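Local coordinates for protein peptidoglycan synthase activator LpoP (Pseudomonas aeruginosa, PDB 6W5Q) that probably stimulates a peptidoglycan synthase during cell-wall assembly, as a lipoprotein activator whose C-terminal, TPR-like helical domain forms this chain, at residues Ser77-Asn80 with Leu85-Gly88; Gln50-Leu55 with Glu69-Arg74; Ala96-Lys99 with Gly105-Leu108. All coordinates share one frame; numbering follows the deposited sequence.

Contact 1: residues Ser77-Asn80 with Leu85-Gly88; sequences SYAN and LQAG
Ala79 meets Gln86 where the chain turns from helix 65-78 into helix 83-99, and the two residues make most of this small contact. The methyl CB of Ala79 points across the turn and packs against Gln86 CG at 3.7 Å. That methylene also lies 3.4 Å from Ala79 O. Leu85 adds a looser apolar touch, its CG lying 4.5 Å from Ala79 CB. A methyl suits this buried spot because the backbones come close, the CA atoms of Ala79 and Gln86 being 6.1 Å apart.

The glutamine reaches back over the turn because its CG stands anti to its own carbonyl carbon (chi1 -52°) and the chain beyond is extended. Its OE1 ends 2.9 Å from Ala79 O, but these are two acceptors and do not bond. The amide oxygen is instead held by the backbone N of Arg82, so a long polar side chain serves well here, giving methylene for packing and an acceptor for the turn. Further out, the side chains of Tyr78 and Leu85 both rest on Pro49 of helix 49-61, tying the two sides of the turn to a third helix. A short turn joining consecutive antiparallel helices is the linkage expected in a tetratricopeptide-repeat array, the family to which this part of the chain belongs.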
loop_
_atom_site.group_PDB
_atom_site.type_symbol
_atom_site.label_atom_id
_atom_site.label_comp_id
_atom_site.label_asym_id
_atom_site.label_seq_id
_atom_site.Cartn_x
_atom_site.Cartn_y
_atom_site.Cartn_z
ATOM N N SER A 77 -4.675 -8.646 -4.689
ATOM C CA SER A 77 -5.586 -9.332 -5.599
ATOM C C SER A 77 -5.605 -8.715 -7.001
ATOM O O SER A 77 -6.050 -9.372 -7.950
ATOM C CB SER A 77 -6.994 -9.354 -5.005
ATOM O OG SER A 77 -7.435 -8.060 -4.658
ATOM N N TYR A 78 -5.147 -7.474 -7.161
ATOM C CA TYR A 78 -5.088 -6.825 -8.465
ATOM C C TYR A 78 -3.686 -6.866 -9.053
ATOM O O TYR A 78 -3.474 -6.397 -10.171
ATOM C CB TYR A 78 -5.539 -5.358 -8.373
ATOM C CG TYR A 78 -6.830 -5.067 -7.624
ATOM C CD1 TYR A 78 -7.852 -6.002 -7.539
ATOM C CD2 TYR A 78 -7.029 -3.830 -7.025
ATOM C CE1 TYR A 78 -9.031 -5.713 -6.856
ATOM C CE2 TYR A 78 -8.192 -3.529 -6.351
ATOM C CZ TYR A 78 -9.190 -4.476 -6.263
ATOM O OH TYR A 78 -10.348 -4.172 -5.584
ATOM N N ALA A 79 -2.728 -7.387 -8.307
ATOM C CA ALA A 79 -1.322 -7.354 -8.660
ATOM C C ALA A 79 -0.880 -8.600 -9.410
ATOM O O ALA A 79 0.322 -8.822 -9.542
ATOM C CB ALA A 79 -0.477 -7.180 -7.390
ATOM N N ASN A 80 -1.821 -9.406 -9.903
ATOM C CA ASN A 80 -1.475 -10.687 -10.510
ATOM C C ASN A 80 -0.552 -10.499 -11.705
ATOM O O ASN A 80 -0.784 -9.642 -12.561
ATOM C CB ASN A 80 -2.737 -11.431 -10.929
ATOM C CG ASN A 80 -3.158 -12.465 -9.906
ATOM O OD1 ASN A 80 -2.749 -12.405 -8.741
ATOM N ND2 ASN A 80 -3.971 -13.431 -10.336
ATOM N N LEU A 85 5.806 -6.010 -7.469
ATOM C CA LEU A 85 4.781 -5.301 -6.712
ATOM C C LEU A 85 4.155 -6.202 -5.658
ATOM O O LEU A 85 3.856 -5.754 -4.545
ATOM C CB LEU A 85 3.719 -4.768 -7.673
ATOM C CG LEU A 85 2.592 -3.908 -7.097
ATOM C CD1 LEU A 85 3.122 -2.873 -6.131
ATOM C CD2 LEU A 85 1.825 -3.228 -8.223
ATOM N N GLN A 86 3.943 -7.476 -5.991
ATOM C CA GLN A 86 3.406 -8.413 -5.016
ATOM C C GLN A 86 4.374 -8.606 -3.860
ATOM O O GLN A 86 3.953 -8.665 -2.700
ATOM C CB GLN A 86 3.114 -9.746 -5.687
ATOM C CG GLN A 86 2.258 -9.620 -6.920
ATOM C CD GLN A 86 2.146 -10.924 -7.670
ATOM O OE1 GLN A 86 2.201 -10.959 -8.901
ATOM N NE2 GLN A 86 1.974 -12.005 -6.932
ATOM N N ALA A 87 5.671 -8.727 -4.169
ATOM C CA ALA A 87 6.697 -8.765 -3.128
ATOM C C ALA A 87 6.597 -7.539 -2.227
ATOM O O ALA A 87 6.607 -7.652 -0.994
ATOM C CB ALA A 87 8.093 -8.856 -3.761
ATOM N N GLY A 88 6.496 -6.354 -2.829
ATOM C CA GLY A 88 6.329 -5.148 -2.032
ATOM C C GLY A 88 5.105 -5.201 -1.139
ATOM O O GLY A 88 5.174 -4.883 0.052
#

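Contact 2: residues Gln50-Leu55 with Glu69-Arg74; sequences QVLYRL and EQVARR
Val71 pushes its CG1 methyl against Leu52 and Leu55, which lie one turn apart on the facing helix. This branch stands anti to the valine's backbone N (chi1 176°), a setting that carries it 3.4 Å from the backbone O of Leu52 and 3.8 Å from Leu52 CD2. Leu55 approaches at about a right angle, offering CB and CG to the same methyl, with CB 4.0 Å from Val71 CG1. Beta-branched valine is short and rigid enough to fit between helices whose local axes come within 8.3 Å.

The two segments run nearly antiparallel, at 162°, as neighbouring helices do in a tetratricopeptide-repeat fold; Leu52 and Leu55 are buried, while Val71 lies nearer the surface.

The two methyls of Leu52 meet the guanidinium of Arg74. CD2 lies 3.6 Å from Arg74 NH2, while CD1 sits over one guanidinium face, offset toward the rim. The arginine is extended at first and then bends at chi3 (65°), which swings the flat group over the leucine. Arg74 NH1 bonds Tyr78 OH and NH2 bonds Gln42 OE1; with each terminal nitrogen bonded to a different residue, rotation of the group is probably limited, while one face of the guanidinium still packs on Leu52.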
loop_
_atom_site.group_PDB
_atom_site.type_symbol
_atom_site.label_atom_id
_atom_site.label_comp_id
_atom_site.label_asym_id
_atom_site.label_seq_id
_atom_site.Cartn_x
_atom_site.Cartn_y
_atom_site.Cartn_z
ATOM N N GLN A 50 -0.820 -0.230 -7.656
ATOM C CA GLN A 50 0.193 0.729 -7.234
ATOM C C GLN A 50 -0.418 1.847 -6.397
ATOM O O GLN A 50 0.220 2.343 -5.460
ATOM C CB GLN A 50 0.937 1.287 -8.451
ATOM C CG GLN A 50 2.023 0.339 -8.990
ATOM C CD GLN A 50 3.429 0.788 -8.626
ATOM O OE1 GLN A 50 3.648 1.345 -7.548
ATOM N NE2 GLN A 50 4.391 0.553 -9.526
ATOM N N VAL A 51 -1.658 2.227 -6.682
ATOM C CA VAL A 51 -2.337 3.183 -5.818
ATOM C C VAL A 51 -2.531 2.585 -4.436
ATOM O O VAL A 51 -2.242 3.224 -3.416
ATOM C CB VAL A 51 -3.677 3.616 -6.434
ATOM C CG1 VAL A 51 -4.460 4.460 -5.435
ATOM C CG2 VAL A 51 -3.439 4.395 -7.692
ATOM N N LEU A 52 -3.016 1.340 -4.388
ATOM C CA LEU A 52 -3.270 0.670 -3.112
ATOM C C LEU A 52 -1.981 0.468 -2.328
ATOM O O LEU A 52 -1.955 0.622 -1.097
ATOM C CB LEU A 52 -3.984 -0.663 -3.373
ATOM C CG LEU A 52 -5.362 -0.388 -3.989
ATOM C CD1 LEU A 52 -6.081 -1.619 -4.427
ATOM C CD2 LEU A 52 -6.233 0.395 -3.022
ATOM N N TYR A 53 -0.890 0.159 -3.033
ATOM C CA TYR A 53 0.410 0.015 -2.388
ATOM C C TYR A 53 0.804 1.277 -1.625
ATOM O O TYR A 53 1.226 1.213 -0.464
ATOM C CB TYR A 53 1.463 -0.322 -3.438
ATOM C CG TYR A 53 2.855 -0.401 -2.862
ATOM C CD1 TYR A 53 3.277 -1.541 -2.184
ATOM C CD2 TYR A 53 3.748 0.657 -3.002
ATOM C CE1 TYR A 53 4.558 -1.629 -1.657
ATOM C CE2 TYR A 53 5.029 0.582 -2.480
ATOM C CZ TYR A 53 5.429 -0.567 -1.808
ATOM O OH TYR A 53 6.697 -0.651 -1.281
ATOM N N ARG A 54 0.675 2.436 -2.267
ATOM C CA ARG A 54 1.031 3.689 -1.603
ATOM C C ARG A 54 0.038 4.026 -0.506
ATOM O O ARG A 54 0.409 4.593 0.532
ATOM C CB ARG A 54 1.076 4.836 -2.622
ATOM C CG ARG A 54 1.831 4.484 -3.871
ATOM C CD ARG A 54 2.503 5.676 -4.499
ATOM N NE ARG A 54 3.359 5.227 -5.589
ATOM C CZ ARG A 54 4.323 5.950 -6.146
ATOM N NH1 ARG A 54 4.574 7.188 -5.724
ATOM N NH2 ARG A 54 5.041 5.424 -7.127
ATOM N N LEU A 55 -1.241 3.740 -0.745
ATOM C CA LEU A 55 -2.252 3.985 0.273
ATOM C C LEU A 55 -1.979 3.150 1.521
ATOM O O LEU A 55 -2.014 3.663 2.643
ATOM C CB LEU A 55 -3.636 3.693 -0.308
ATOM C CG LEU A 55 -4.819 3.994 0.614
ATOM C CD1 LEU A 55 -4.606 5.322 1.310
ATOM C CD2 LEU A 55 -6.147 3.967 -0.162
ATOM N N GLU A 69 -3.238 -3.256 6.287
ATOM C CA GLU A 69 -3.151 -4.649 5.885
ATOM C C GLU A 69 -4.234 -4.977 4.863
ATOM O O GLU A 69 -3.965 -5.630 3.845
ATOM C CB GLU A 69 -3.265 -5.534 7.131
ATOM C CG GLU A 69 -3.007 -7.001 6.882
ATOM C CD GLU A 69 -3.445 -7.869 8.055
ATOM O OE1 GLU A 69 -3.713 -7.330 9.156
ATOM O OE2 GLU A 69 -3.527 -9.096 7.873
ATOM N N GLN A 70 -5.458 -4.497 5.100
ATOM C CA GLN A 70 -6.567 -4.825 4.202
ATOM C C GLN A 70 -6.433 -4.121 2.861
ATOM O O GLN A 70 -6.763 -4.695 1.815
ATOM C CB GLN A 70 -7.901 -4.474 4.863
ATOM C CG GLN A 70 -8.087 -5.175 6.174
ATOM C CD GLN A 70 -8.043 -6.691 6.043
ATOM O OE1 GLN A 70 -7.581 -7.366 6.959
ATOM N NE2 GLN A 70 -8.580 -7.232 4.950
ATOM N N VAL A 71 -5.951 -2.884 2.865
ATOM C CA VAL A 71 -5.689 -2.197 1.602
ATOM C C VAL A 71 -4.618 -2.935 0.818
ATOM O O VAL A 71 -4.771 -3.185 -0.384
ATOM C CB VAL A 71 -5.280 -0.738 1.853
ATOM C CG1 VAL A 71 -4.916 -0.050 0.524
ATOM C CG2 VAL A 71 -6.385 -0.014 2.597
ATOM N N ALA A 72 -3.522 -3.298 1.488
ATOM C CA ALA A 72 -2.449 -4.019 0.807
ATOM C C ALA A 72 -2.920 -5.388 0.322
ATOM O O ALA A 72 -2.529 -5.846 -0.765
ATOM C CB ALA A 72 -1.242 -4.166 1.732
ATOM N N ARG A 73 -3.762 -6.058 1.121
ATOM C CA ARG A 73 -4.280 -7.359 0.712
ATOM C C ARG A 73 -5.217 -7.212 -0.467
ATOM O O ARG A 73 -5.306 -8.106 -1.315
ATOM C CB ARG A 73 -4.982 -8.051 1.883
ATOM C CG ARG A 73 -4.037 -8.766 2.824
ATOM C CD ARG A 73 -4.657 -10.071 3.337
ATOM N NE ARG A 73 -3.659 -11.077 3.737
ATOM C CZ ARG A 73 -3.177 -11.174 4.970
ATOM N NH1 ARG A 73 -3.600 -10.335 5.898
ATOM N NH2 ARG A 73 -2.278 -12.090 5.279
ATOM N N ARG A 74 -5.905 -6.077 -0.550
ATOM C CA ARG A 74 -6.726 -5.817 -1.722
ATOM C C ARG A 74 -5.849 -5.521 -2.938
ATOM O O ARG A 74 -6.064 -6.082 -4.015
ATOM C CB ARG A 74 -7.710 -4.672 -1.435
ATOM C CG ARG A 74 -8.778 -4.531 -2.503
ATOM C CD ARG A 74 -10.030 -3.840 -1.988
ATOM N NE ARG A 74 -9.788 -2.456 -1.609
ATOM C CZ ARG A 74 -9.850 -1.431 -2.455
ATOM N NH1 ARG A 74 -10.132 -1.630 -3.745
ATOM N NH2 ARG A 74 -9.620 -0.206 -2.013
#

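Contact 3: residues Ala96-Lys99 with Gly105-Leu108; sequences AREK and GAAL
Ala106 packs its methyl against Glu98 in a helical hairpin, where helix 83-99 hands over to helix 103-114 and the chain reverses direction. This is the tight part of the contact: Ala106 CB lies 3.4 Å from Glu98 CG, and the backbones approach until the CA atoms of Arg97 and Ala106 are 5.2 Å apart. Residues with little or no side chain suit such closeness. Ala106 is buried and directs its methyl toward the other helix, while Gly105 presents bare backbone, on which Arg97 can lay its aliphatic part. Arg97 CB sits 3.7 Å from Ala106 N, and Arg97 CG lies 3.9 Å from Gly105 C.

The looser, solvent side belongs to Glu98, whose carboxylate runs out past the Ala106 methyl. Its chain is extended beyond CG (chi2 179°), and OE2 forms a salt bridge with Arg110 one turn further along the second helix. Glutamate thus gives its methylene to the packing and its carboxylate to the solvent-facing side. Arg97 takes another course, folding at chi2 and chi3 (-59° and -42°) so that its guanidinium turns away from the alanine and is held by salt bridges. There NH1 pairs with Glu69 of helix 65-78 and NE with OD1 of Asp102 in the turn. Asp102 also grips the second helix, its OD2 accepting the backbone N of Gly105.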
loop_
_atom_site.group_PDB
_atom_site.type_symbol
_atom_site.label_atom_id
_atom_site.label_comp_id
_atom_site.label_asym_id
_atom_site.label_seq_id
_atom_site.Cartn_x
_atom_site.Cartn_y
_atom_site.Cartn_z
ATOM N N ALA A 96 2.558 -4.784 8.718
ATOM C CA ALA A 96 1.280 -4.524 9.373
ATOM C C ALA A 96 0.932 -5.612 10.394
ATOM O O ALA A 96 0.334 -5.318 11.436
ATOM C CB ALA A 96 0.181 -4.397 8.315
ATOM N N ARG A 97 1.257 -6.885 10.105
ATOM C CA ARG A 97 1.028 -7.929 11.108
ATOM C C ARG A 97 1.909 -7.707 12.324
ATOM O O ARG A 97 1.443 -7.825 13.464
ATOM C CB ARG A 97 1.297 -9.325 10.533
ATOM C CG ARG A 97 0.461 -9.676 9.310
ATOM C CD ARG A 97 -1.007 -9.609 9.625
ATOM N NE ARG A 97 -1.324 -10.186 10.919
ATOM C CZ ARG A 97 -2.549 -10.225 11.429
ATOM N NH1 ARG A 97 -3.561 -9.714 10.749
ATOM N NH2 ARG A 97 -2.762 -10.774 12.617
ATOM N N GLU A 98 3.190 -7.402 12.087
ATOM C CA GLU A 98 4.145 -7.114 13.157
ATOM C C GLU A 98 3.621 -6.049 14.114
ATOM O O GLU A 98 3.691 -6.201 15.339
ATOM C CB GLU A 98 5.473 -6.647 12.546
ATOM C CG GLU A 98 6.383 -7.759 12.118
ATOM C CD GLU A 98 7.680 -7.273 11.485
ATOM O OE1 GLU A 98 7.698 -6.170 10.881
ATOM O OE2 GLU A 98 8.682 -8.009 11.587
ATOM N N LYS A 99 3.123 -4.937 13.566
ATOM C CA LYS A 99 2.697 -3.839 14.415
ATOM C C LYS A 99 1.416 -4.175 15.151
ATOM O O LYS A 99 1.090 -3.502 16.135
ATOM C CB LYS A 99 2.537 -2.565 13.578
ATOM C CG LYS A 99 3.856 -2.101 12.967
ATOM C CD LYS A 99 3.720 -0.753 12.303
ATOM C CE LYS A 99 5.060 -0.230 11.820
ATOM N NZ LYS A 99 4.935 1.203 11.420
ATOM N N GLY A 105 2.184 -14.379 11.496
ATOM C CA GLY A 105 1.675 -13.873 10.226
ATOM C C GLY A 105 2.643 -12.955 9.500
ATOM O O GLY A 105 2.584 -12.850 8.273
ATOM N N ALA A 106 3.534 -12.284 10.230
ATOM C CA ALA A 106 4.556 -11.472 9.588
ATOM C C ALA A 106 5.619 -12.338 8.905
ATOM O O ALA A 106 6.089 -12.011 7.809
ATOM C CB ALA A 106 5.183 -10.548 10.626
ATOM N N ALA A 107 6.035 -13.432 9.548
ATOM C CA ALA A 107 7.021 -14.311 8.924
ATOM C C ALA A 107 6.415 -15.039 7.738
ATOM O O ALA A 107 7.082 -15.258 6.721
ATOM C CB ALA A 107 7.557 -15.321 9.941
ATOM N N LEU A 108 5.147 -15.423 7.862
ATOM C CA LEU A 108 4.478 -16.135 6.793
ATOM C C LEU A 108 4.273 -15.227 5.599
ATOM O O LEU A 108 4.264 -15.691 4.457
ATOM C CB LEU A 108 3.138 -16.679 7.299
ATOM C CG LEU A 108 3.251 -17.814 8.327
ATOM C CD1 LEU A 108 1.890 -18.264 8.816
ATOM C CD2 LEU A 108 3.993 -18.992 7.719
#

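How the contacts relate
Along the chain the contacts come in the order 2, 1, 3, joining four successive helices. Contacts 1 and 2 share helix 65-78, and their centres are 9 Å apart. They touch directly, with Tyr78 CE2 3.4 Å from Leu52 CD1 and Leu85 CD2 3.7 Å from Gln50 CG, so the turn of contact 1 packs on the same helix that contact 2 uses. Contact 3 lies about 15 Å, centre to centre, from contact 2, yet Glu69 OE1 reaches Arg97 NH1 at 2.9 Å and links them. Contacts 1 and 3 occupy different parts of helix 83-99, their centres about 17 Å apart, and do not touch. Together they run from the middle of the domain toward its C-terminal edge.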